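Side-chain contacts in endo-beta-1,2-glucanase (Talaromyces funiculosus, PDB 6IMV), which hydrolyses internal beta-1,2-glucosidic linkages of beta-1,2-glucans, as a fungal endo-acting glycoside hydrolase that founded a new family: residues 294-299 with 470-475; 313-318 with 322-327. All coordinates share one frame; numbering follows the deposited sequence.

Contact 1 of 2, residues 294-299 with 470-475; sequences TVQKGY and AEYSRV. With GLC (alpha-D-glucopyranose), chain D; NAG (2-acetamido-2-deoxy-beta-D-glucopyranose), chain H.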
ATOM      1  N   THR A 294     -19.414  -2.606 -14.826  1.00 13.16           N
ATOM      2  CA  THR A 294     -19.851  -2.286 -13.473  1.00 13.19           C
ATOM      3  C   THR A 294     -18.665  -2.398 -12.513  1.00 13.10           C
ATOM      4  O   THR A 294     -17.989  -3.443 -12.451  1.00 12.77           O
ATOM      5  CB  THR A 294     -20.983  -3.207 -12.998  1.00 13.96           C
ATOM      6  OG1 THR A 294     -22.041  -3.129 -13.950  1.00 13.43           O
ATOM      7  CG2 THR A 294     -21.487  -2.836 -11.620  1.00 14.00           C
ATOM      8  N   VAL A 295     -18.436  -1.317 -11.760  1.00 12.81           N
ATOM      9  CA  VAL A 295     -17.368  -1.255 -10.788  1.00 12.85           C
ATOM     10  C   VAL A 295     -17.904  -0.678  -9.479  1.00 12.82           C
ATOM     11  O   VAL A 295     -18.953  -0.026  -9.439  1.00 12.87           O
ATOM     12  CB  VAL A 295     -16.188  -0.410 -11.306  1.00 12.59           C
ATOM     13  CG1 VAL A 295     -15.598  -1.006 -12.566  1.00 12.40           C
ATOM     14  CG2 VAL A 295     -16.579   1.047 -11.528  1.00 12.81           C
ATOM     15  N   GLN A 296     -17.129  -0.899  -8.418  1.00 13.37           N
ATOM     16  CA  GLN A 296     -17.233  -0.131  -7.191  1.00 12.96           C
ATOM     17  C   GLN A 296     -16.759   1.301  -7.458  1.00 13.25           C
ATOM     18  O   GLN A 296     -15.612   1.519  -7.877  1.00 12.97           O
ATOM     19  CB  GLN A 296     -16.357  -0.753  -6.106  1.00 13.12           C
ATOM     20  CG  GLN A 296     -16.378   0.036  -4.803  1.00 12.87           C
ATOM     21  CD  GLN A 296     -15.474  -0.602  -3.785  1.00 12.42           C
ATOM     22  OE1 GLN A 296     -15.914  -1.413  -2.978  1.00 12.62           O
ATOM     23  NE2 GLN A 296     -14.202  -0.251  -3.841  1.00 12.21           N
ATOM     24  N   LYS A 297     -17.634   2.271  -7.189  1.00 13.46           N
ATOM     25  CA  LYS A 297     -17.294   3.670  -7.337  1.00 14.04           C
ATOM     26  C   LYS A 297     -16.117   4.003  -6.411  1.00 13.14           C
ATOM     27  O   LYS A 297     -16.108   3.612  -5.252  1.00 12.70           O
ATOM     28  CB  LYS A 297     -18.511   4.540  -7.032  1.00 15.43           C
ATOM     29  CG  LYS A 297     -18.364   6.001  -7.430  1.00 16.96           C
ATOM     30  CD  LYS A 297     -19.612   6.794  -7.127  1.00 17.86           C
ATOM     31  CE  LYS A 297     -19.490   8.231  -7.574  1.00 20.12           C
ATOM     32  NZ  LYS A 297     -20.743   8.970  -7.307  1.00 21.45           N
ATOM     33  N   GLY A 298     -15.107   4.680  -6.966  1.00 12.58           N
ATOM     34  CA  GLY A 298     -13.893   5.029  -6.250  1.00 12.53           C
ATOM     35  C   GLY A 298     -13.984   6.400  -5.597  1.00 12.66           C
ATOM     36  O   GLY A 298     -14.956   7.135  -5.766  1.00 11.90           O
ATOM     37  N   TYR A 299     -12.953   6.751  -4.825  1.00 12.55           N
ATOM     38  CA  TYR A 299     -12.827   8.106  -4.339  1.00 13.12           C
ATOM     39  C   TYR A 299     -12.327   8.964  -5.508  1.00 12.71           C
ATOM     40  O   TYR A 299     -13.054   9.852  -5.995  1.00 12.84           O
ATOM     41  CB  TYR A 299     -11.968   8.165  -3.072  1.00 14.14           C
ATOM     42  CG  TYR A 299     -12.099   9.469  -2.328  1.00 14.97           C
ATOM     43  CD1 TYR A 299     -13.295   9.829  -1.727  1.00 15.92           C
ATOM     44  CD2 TYR A 299     -11.047  10.365  -2.267  1.00 16.17           C
ATOM     45  CE1 TYR A 299     -13.435  11.036  -1.061  1.00 16.79           C
ATOM     46  CE2 TYR A 299     -11.164  11.571  -1.594  1.00 17.26           C
ATOM     47  CZ  TYR A 299     -12.364  11.910  -0.996  1.00 17.49           C
ATOM     48  OH  TYR A 299     -12.471  13.102  -0.347  1.00 19.24           O
ATOM     49  N   ALA A 470     -22.393 -10.108   2.463  1.00 15.09           N
ATOM     50  CA  ALA A 470     -23.693  -9.468   2.601  1.00 14.45           C
ATOM     51  C   ALA A 470     -23.647  -8.045   2.037  1.00 14.15           C
ATOM     52  O   ALA A 470     -24.518  -7.667   1.243  1.00 12.70           O
ATOM     53  CB  ALA A 470     -24.154  -9.481   4.044  1.00 14.64           C
ATOM     54  N   GLU A 471     -22.637  -7.260   2.450  1.00 14.13           N
ATOM     55  CA  GLU A 471     -22.594  -5.853   2.099  1.00 14.02           C
ATOM     56  C   GLU A 471     -22.432  -5.722   0.578  1.00 14.35           C
ATOM     57  O   GLU A 471     -23.146  -4.936  -0.055  1.00 14.31           O
ATOM     58  CB  GLU A 471     -21.493  -5.115   2.870  1.00 14.00           C
ATOM     59  CG  GLU A 471     -21.748  -4.999   4.361  1.00 13.70           C
ATOM     60  CD  GLU A 471     -22.999  -4.230   4.772  1.00 13.57           C
ATOM     61  OE1 GLU A 471     -23.409  -3.294   4.038  1.00 13.68           O
ATOM     62  OE2 GLU A 471     -23.578  -4.576   5.814  1.00 13.49           O
ATOM     63  N   TYR A 472     -21.505  -6.495  -0.001  1.00 14.45           N
ATOM     64  CA  TYR A 472     -21.184  -6.381  -1.425  1.00 14.69           C
ATOM     65  C   TYR A 472     -22.327  -6.962  -2.276  1.00 15.40           C
ATOM     66  O   TYR A 472     -22.693  -6.350  -3.275  1.00 15.62           O
ATOM     67  CB  TYR A 472     -19.816  -7.000  -1.738  1.00 14.44           C
ATOM     68  CG  TYR A 472     -18.675  -6.021  -1.604  1.00 14.15           C
ATOM     69  CD1 TYR A 472     -18.302  -5.220  -2.667  1.00 13.72           C
ATOM     70  CD2 TYR A 472     -17.987  -5.871  -0.410  1.00 14.03           C
ATOM     71  CE1 TYR A 472     -17.289  -4.286  -2.549  1.00 13.35           C
ATOM     72  CE2 TYR A 472     -16.953  -4.953  -0.285  1.00 14.02           C
ATOM     73  CZ  TYR A 472     -16.601  -4.157  -1.359  1.00 13.46           C
ATOM     74  OH  TYR A 472     -15.588  -3.247  -1.250  1.00 13.34           O
ATOM     75  N   SER A 473     -22.923  -8.092  -1.860  1.00 15.97           N
ATOM     76  CA  SER A 473     -23.963  -8.733  -2.673  1.00 16.47           C
ATOM     77  C   SER A 473     -25.244  -7.887  -2.683  1.00 17.31           C
ATOM     78  O   SER A 473     -26.034  -7.993  -3.616  1.00 17.50           O
ATOM     79  CB  SER A 473     -24.224 -10.166  -2.258  1.00 15.82           C
ATOM     80  OG  SER A 473     -24.769 -10.244  -0.955  1.00 15.51           O
ATOM     81  N   ARG A 474     -25.429  -7.019  -1.680  1.00 18.15           N
ATOM     82  CA  ARG A 474     -26.607  -6.146  -1.616  1.00 19.36           C
ATOM     83  C   ARG A 474     -26.511  -4.995  -2.628  1.00 18.73           C
ATOM     84  O   ARG A 474     -27.539  -4.505  -3.098  1.00 18.77           O
ATOM     85  CB  ARG A 474     -26.791  -5.587  -0.199  1.00 21.59           C
ATOM     86  CG  ARG A 474     -27.411  -6.590   0.764  1.00 24.08           C
ATOM     87  CD  ARG A 474     -27.399  -6.166   2.216  1.00 26.25           C
ATOM     88  NE  ARG A 474     -28.340  -5.085   2.443  1.00 30.44           N
ATOM     89  CZ  ARG A 474     -28.505  -4.473   3.614  1.00 32.70           C
ATOM     90  NH1 ARG A 474     -27.877  -4.917   4.691  1.00 33.40           N
ATOM     91  NH2 ARG A 474     -29.284  -3.412   3.694  1.00 31.34           N
ATOM     92  N   VAL A 475     -25.286  -4.565  -2.952  1.00 17.95           N
ATOM     93  CA  VAL A 475     -25.057  -3.387  -3.801  1.00 17.90           C
ATOM     94  C   VAL A 475     -24.776  -3.801  -5.256  1.00 18.09           C
ATOM     95  O   VAL A 475     -25.230  -3.108  -6.185  1.00 16.83           O
ATOM     96  CB  VAL A 475     -23.911  -2.529  -3.235  1.00 17.65           C
ATOM     97  CG1 VAL A 475     -23.450  -1.456  -4.220  1.00 17.68           C
ATOM     98  CG2 VAL A 475     -24.303  -1.909  -1.898  1.00 17.87           C
TER
HETATM   99  C1  GLC D   1      -8.054  10.205   2.303  1.00 15.78           C
HETATM  100  C2  GLC D   1      -6.979   9.159   2.500  1.00 16.13           C
HETATM  101  C3  GLC D   1      -6.838   8.292   1.262  1.00 16.29           C
HETATM  102  C4  GLC D   1      -8.167   7.625   0.956  1.00 16.20           C
HETATM  103  C5  GLC D   1      -9.236   8.705   0.784  1.00 15.62           C
HETATM  104  C6  GLC D   1     -10.625   8.093   0.622  1.00 15.37           C
HETATM  105  O1  GLC D   1      -7.556  11.101   1.286  1.00 16.60           O
HETATM  106  O2  GLC D   1      -5.739   9.845   2.726  1.00 16.46           O
HETATM  107  O3  GLC D   1      -5.842   7.285   1.437  1.00 16.68           O
HETATM  108  O4  GLC D   1      -8.038   6.793  -0.204  1.00 15.95           O
HETATM  109  O5  GLC D   1      -9.268   9.572   1.925  1.00 15.46           O
HETATM  110  O6  GLC D   1     -10.989   7.342   1.783  1.00 15.25           O
HETATM  111  C1  NAG H 605     -19.437  11.572  -2.765  1.00 26.22           C
HETATM  112  C2  NAG H 605     -20.775  11.842  -3.449  1.00 26.75           C
HETATM  113  C3  NAG H 605     -21.688  12.523  -2.438  1.00 29.32           C
HETATM  114  C4  NAG H 605     -21.883  11.582  -1.254  1.00 29.57           C
HETATM  115  C5  NAG H 605     -20.520  11.420  -0.567  1.00 28.73           C
HETATM  116  C6  NAG H 605     -20.561  10.517   0.662  1.00 27.41           C
HETATM  117  C7  NAG H 605     -20.673  12.259  -5.874  1.00 25.59           C
HETATM  118  C8  NAG H 605     -20.429  13.280  -6.931  1.00 25.06           C
HETATM  119  N2  NAG H 605     -20.620  12.690  -4.617  1.00 26.36           N
HETATM  120  O3  NAG H 605     -22.932  12.796  -3.059  1.00 30.00           O
HETATM  121  O4  NAG H 605     -22.923  12.061  -0.391  1.00 32.90           O
HETATM  122  O5  NAG H 605     -19.624  10.849  -1.531  1.00 27.08           O
HETATM  123  O6  NAG H 605     -21.272   9.307   0.357  1.00 27.84           O
HETATM  124  O7  NAG H 605     -20.883  11.100  -6.163  1.00 26.53           O
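Gln296 and Tyr472 meet through a single hydrogen bond: the phenol OH of Tyr472 donates to OE1 of Gln296 over 2.5 Å. The donor lies in the carbonyl plane of the amide, at a C=O...O angle of 152°. Gln296 reaches it with an extended chain, CG anti to the backbone N (chi1 178°), while OE1 sits at the edge of the tyrosine ring, 3.2 Å from Tyr472 CE1. Amide and ring planes are turned 34° apart. This buried point is closely surrounded: Phe324 of helix 318-337 touches both residues, and the phenol oxygen is also hydrogen-bonded to Lys308 NZ, so donor and acceptor roles are both used. The contact joins the end of a two-stranded antiparallel hairpin, 282-287 with 290-296, to the C-terminal part of helix 461-475, 171 residues on. Past the strand end the chain turns to sugars. Lys297, partly exposed and extended, points NZ at O7 of an N-acetylglucosamine, 2.4 Å away, too short for the exact geometry to be trusted. Tyr299 lays one ring face under C6 of a glucose, 3.6 Å from the ring plane and offset toward the rim; Glu250, Asp247 and His304 hydrogen-bond the same sugar.

Contact 2 of 2, residues 313-318 with 322-327; sequences PYYDID and RVFQNA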
ATOM      1  N   PRO A 313      -8.679 -11.354   3.209  1.00 14.65           N
ATOM      2  CA  PRO A 313      -9.106 -12.222   2.107  1.00 14.33           C
ATOM      3  C   PRO A 313     -10.455 -11.842   1.470  1.00 14.29           C
ATOM      4  O   PRO A 313     -11.356 -12.673   1.369  1.00 15.02           O
ATOM      5  CB  PRO A 313      -9.162 -13.601   2.787  1.00 14.48           C
ATOM      6  CG  PRO A 313      -9.545 -13.293   4.210  1.00 14.45           C
ATOM      7  CD  PRO A 313      -8.827 -11.997   4.527  1.00 14.56           C
ATOM      8  N   TYR A 314     -10.548 -10.602   0.985  1.00 13.50           N
ATOM      9  CA  TYR A 314     -11.686 -10.109   0.237  1.00 13.43           C
ATOM     10  C   TYR A 314     -11.980 -10.998  -0.982  1.00 13.66           C
ATOM     11  O   TYR A 314     -13.137 -11.199  -1.321  1.00 13.67           O
ATOM     12  CB  TYR A 314     -11.428  -8.666  -0.214  1.00 12.96           C
ATOM     13  CG  TYR A 314     -11.638  -7.644   0.873  1.00 12.67           C
ATOM     14  CD1 TYR A 314     -12.887  -7.083   1.073  1.00 12.39           C
ATOM     15  CD2 TYR A 314     -10.601  -7.248   1.708  1.00 12.53           C
ATOM     16  CE1 TYR A 314     -13.104  -6.150   2.070  1.00 12.43           C
ATOM     17  CE2 TYR A 314     -10.806  -6.318   2.717  1.00 12.30           C
ATOM     18  CZ  TYR A 314     -12.065  -5.770   2.900  1.00 12.31           C
ATOM     19  OH  TYR A 314     -12.305  -4.852   3.887  1.00 12.52           O
ATOM     20  N   TYR A 315     -10.936 -11.517  -1.641  1.00 13.95           N
ATOM     21  CA  TYR A 315     -11.114 -12.235  -2.911  1.00 14.50           C
ATOM     22  C   TYR A 315     -11.507 -13.703  -2.690  1.00 15.39           C
ATOM     23  O   TYR A 315     -11.700 -14.414  -3.677  1.00 16.29           O
ATOM     24  CB  TYR A 315      -9.872 -12.092  -3.792  1.00 14.38           C
ATOM     25  CG  TYR A 315      -9.633 -10.698  -4.315  1.00 14.20           C
ATOM     26  CD1 TYR A 315     -10.597  -9.702  -4.196  1.00 13.59           C
ATOM     27  CD2 TYR A 315      -8.435 -10.365  -4.935  1.00 13.55           C
ATOM     28  CE1 TYR A 315     -10.366  -8.416  -4.655  1.00 13.42           C
ATOM     29  CE2 TYR A 315      -8.200  -9.090  -5.419  1.00 13.12           C
ATOM     30  CZ  TYR A 315      -9.172  -8.111  -5.285  1.00 13.43           C
ATOM     31  OH  TYR A 315      -8.960  -6.845  -5.753  1.00 12.60           O
ATOM     32  N   ASP A 316     -11.670 -14.132  -1.425  1.00 16.09           N
ATOM     33  CA  ASP A 316     -12.343 -15.398  -1.093  1.00 16.44           C
ATOM     34  C   ASP A 316     -13.842 -15.298  -1.396  1.00 16.38           C
ATOM     35  O   ASP A 316     -14.501 -16.310  -1.505  1.00 16.72           O
ATOM     36  CB  ASP A 316     -12.151 -15.800   0.374  1.00 16.81           C
ATOM     37  CG  ASP A 316     -10.757 -16.289   0.727  1.00 16.43           C
ATOM     38  OD1 ASP A 316      -9.902 -16.229  -0.142  1.00 16.98           O
ATOM     39  OD2 ASP A 316     -10.547 -16.724   1.876  1.00 15.52           O
ATOM     40  N   ILE A 317     -14.390 -14.078  -1.483  1.00 16.36           N
ATOM     41  CA  ILE A 317     -15.808 -13.859  -1.782  1.00 16.02           C
ATOM     42  C   ILE A 317     -15.929 -13.572  -3.285  1.00 16.19           C
ATOM     43  O   ILE A 317     -15.362 -12.594  -3.776  1.00 15.06           O
ATOM     44  CB  ILE A 317     -16.395 -12.719  -0.922  1.00 16.35           C
ATOM     45  CG1 ILE A 317     -16.326 -13.025   0.581  1.00 16.33           C
ATOM     46  CG2 ILE A 317     -17.822 -12.407  -1.344  1.00 16.26           C
ATOM     47  CD1 ILE A 317     -14.979 -12.751   1.223  1.00 16.51           C
ATOM     48  N   ASP A 318     -16.684 -14.418  -3.997  0.50 15.10           N
ATOM     49  CA  ASP A 318     -16.702 -14.405  -5.457  0.50 15.04           C
ATOM     50  C   ASP A 318     -17.309 -13.092  -5.978  0.50 14.84           C
ATOM     51  O   ASP A 318     -16.797 -12.542  -6.932  0.50 14.75           O
ATOM     52  CB  ASP A 318     -17.433 -15.613  -6.047  0.50 15.26           C
ATOM     53  CG  ASP A 318     -17.222 -15.764  -7.549  0.50 15.39           C
ATOM     54  OD1 ASP A 318     -16.064 -15.651  -7.994  0.50 15.29           O
ATOM     55  OD2 ASP A 318     -18.221 -15.960  -8.266  0.50 16.35           O
ATOM     56  N   ARG A 322     -15.228 -10.625  -8.431  1.00 14.76           N
ATOM     57  CA  ARG A 322     -15.780 -10.243  -9.752  1.00 14.67           C
ATOM     58  C   ARG A 322     -15.817  -8.713  -9.903  1.00 13.85           C
ATOM     59  O   ARG A 322     -15.434  -8.188 -10.936  1.00 13.31           O
ATOM     60  CB  ARG A 322     -17.179 -10.840  -9.947  1.00 15.03           C
ATOM     61  CG  ARG A 322     -17.186 -12.333 -10.249  1.00 15.46           C
ATOM     62  CD  ARG A 322     -18.567 -12.938 -10.079  1.00 15.82           C
ATOM     63  NE  ARG A 322     -19.552 -12.332 -10.969  1.00 16.24           N
ATOM     64  CZ  ARG A 322     -20.836 -12.128 -10.673  1.00 16.05           C
ATOM     65  NH1 ARG A 322     -21.602 -11.477 -11.527  1.00 17.21           N
ATOM     66  NH2 ARG A 322     -21.353 -12.543  -9.529  1.00 15.89           N
ATOM     67  N   VAL A 323     -16.288  -8.008  -8.873  1.00 12.91           N
ATOM     68  CA  VAL A 323     -16.375  -6.544  -8.897  1.00 12.83           C
ATOM     69  C   VAL A 323     -14.967  -5.951  -9.023  1.00 12.40           C
ATOM     70  O   VAL A 323     -14.751  -4.991  -9.763  1.00 12.72           O
ATOM     71  CB  VAL A 323     -17.116  -6.005  -7.661  1.00 12.87           C
ATOM     72  CG1 VAL A 323     -16.931  -4.507  -7.494  1.00 13.09           C
ATOM     73  CG2 VAL A 323     -18.600  -6.354  -7.717  1.00 13.16           C
ATOM     74  N   PHE A 324     -14.003  -6.525  -8.304  1.00 11.90           N
ATOM     75  CA  PHE A 324     -12.636  -5.999  -8.327  1.00 12.30           C
ATOM     76  C   PHE A 324     -11.903  -6.428  -9.611  1.00 12.45           C
ATOM     77  O   PHE A 324     -11.021  -5.703 -10.079  1.00 11.94           O
ATOM     78  CB  PHE A 324     -11.895  -6.374  -7.041  1.00 12.21           C
ATOM     79  CG  PHE A 324     -12.215  -5.442  -5.899  1.00 11.95           C
ATOM     80  CD1 PHE A 324     -13.443  -5.499  -5.263  1.00 12.25           C
ATOM     81  CD2 PHE A 324     -11.306  -4.476  -5.492  1.00 11.87           C
ATOM     82  CE1 PHE A 324     -13.737  -4.641  -4.210  1.00 12.52           C
ATOM     83  CE2 PHE A 324     -11.612  -3.603  -4.461  1.00 12.23           C
ATOM     84  CZ  PHE A 324     -12.818  -3.700  -3.805  1.00 12.35           C
ATOM     85  N   GLN A 325     -12.273  -7.576 -10.191  1.00 12.92           N
ATOM     86  CA  GLN A 325     -11.754  -7.950 -11.503  1.00 14.02           C
ATOM     87  C   GLN A 325     -12.247  -6.925 -12.539  1.00 13.65           C
ATOM     88  O   GLN A 325     -11.487  -6.457 -13.372  1.00 13.35           O
ATOM     89  CB  GLN A 325     -12.143  -9.383 -11.884  1.00 15.54           C
ATOM     90  CG  GLN A 325     -11.386  -9.894 -13.107  1.00 17.43           C
ATOM     91  CD  GLN A 325     -11.495 -11.382 -13.349  1.00 19.04           C
ATOM     92  OE1 GLN A 325     -12.292 -12.081 -12.748  1.00 21.88           O
ATOM     93  NE2 GLN A 325     -10.705 -11.880 -14.279  1.00 22.03           N
ATOM     94  N   ASN A 326     -13.535  -6.576 -12.475  1.00 13.46           N
ATOM     95  CA  ASN A 326     -14.113  -5.558 -13.354  1.00 13.37           C
ATOM     96  C   ASN A 326     -13.314  -4.250 -13.246  1.00 13.17           C
ATOM     97  O   ASN A 326     -13.101  -3.583 -14.247  1.00 13.62           O
ATOM     98  CB  ASN A 326     -15.594  -5.327 -13.046  1.00 13.36           C
ATOM     99  CG  ASN A 326     -16.532  -6.231 -13.820  1.00 13.56           C
ATOM    100  OD1 ASN A 326     -16.114  -7.227 -14.415  1.00 12.99           O
ATOM    101  ND2 ASN A 326     -17.811  -5.875 -13.826  1.00 13.22           N
ATOM    102  N   ALA A 327     -12.877  -3.888 -12.031  1.00 12.68           N
ATOM    103  CA  ALA A 327     -12.124  -2.649 -11.817  1.00 12.01           C
ATOM    104  C   ALA A 327     -10.914  -2.607 -12.754  1.00 11.62           C
ATOM    105  O   ALA A 327     -10.554  -1.536 -13.246  1.00 11.34           O
ATOM    106  CB  ALA A 327     -11.692  -2.520 -10.373  1.00 11.70           C
TER
HETATM  107  O   HOH W   1     -20.088 -14.297  -7.692  1.00 19.20           O
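Tyr315 and Phe324 form the apolar half of a contact in which a short 3-10 segment around Tyr315 folds back on the first turns of helix 318-337, with Ile317 at the N-cap position between them. The tyrosine brings CE1 and its hydroxyl against Phe324, CG anti to the carbonyl carbon (chi1 -68°). CE1 lies 3.5 Å from Phe324 CB, and OH comes to 3.2 Å from the same carbon and 3.3 Å from Phe324 CD2. The two side chains cross at about a right angle, yet their rings meet obliquely, with planes at 56° and centroids 5.8 Å apart. Phe392 meets the Tyr315 ring as well.

Backbone bonding is that of a helical turn: Arg322 N donates to Asp318 O over 2.9 Å.

The charged pair sits on the outer side of this turn and its ionic ends do not touch. In the one of two Asp318 conformers described here, carboxylate and guanidinium planes are 39° apart, and Asp318 OD2 approaches the aliphatic CD of Arg322. Each charge has a salt-bridge partner outside the two segments, Arg321 for Asp318 OD1 and Glu482 for Arg322 NH1. In the same conformer one water links the two groups, donating to Asp318 OD2 at 2.6 Å and accepting from Arg322 NH2 at 2.8 Å, in the plane of the guanidinium.

How the contacts relate
Helix 318-337 carries one side of contact 2 and packs against both touching residues of contact 1; the two centres are about 10 Å apart. In contact 1 both touching residues are buried, and one polar bond bridges strand 290-296 and helix 461-475 across a long sequence gap. Contact 2 is local, a turn against the helix that follows it; it grades from the enclosed Phe324 to the exposed Asp318, so packing gives way to charges and water. Phe324 belongs to both neighbourhoods: its CZ packs 3.7 Å from Gln296 NE2 and its CE1 lies 3.8 Å from Tyr472 OH. A probable hydrogen bond from Asn326 ND2 to Thr294 O, 2.8 Å, ties helix to strand beside them.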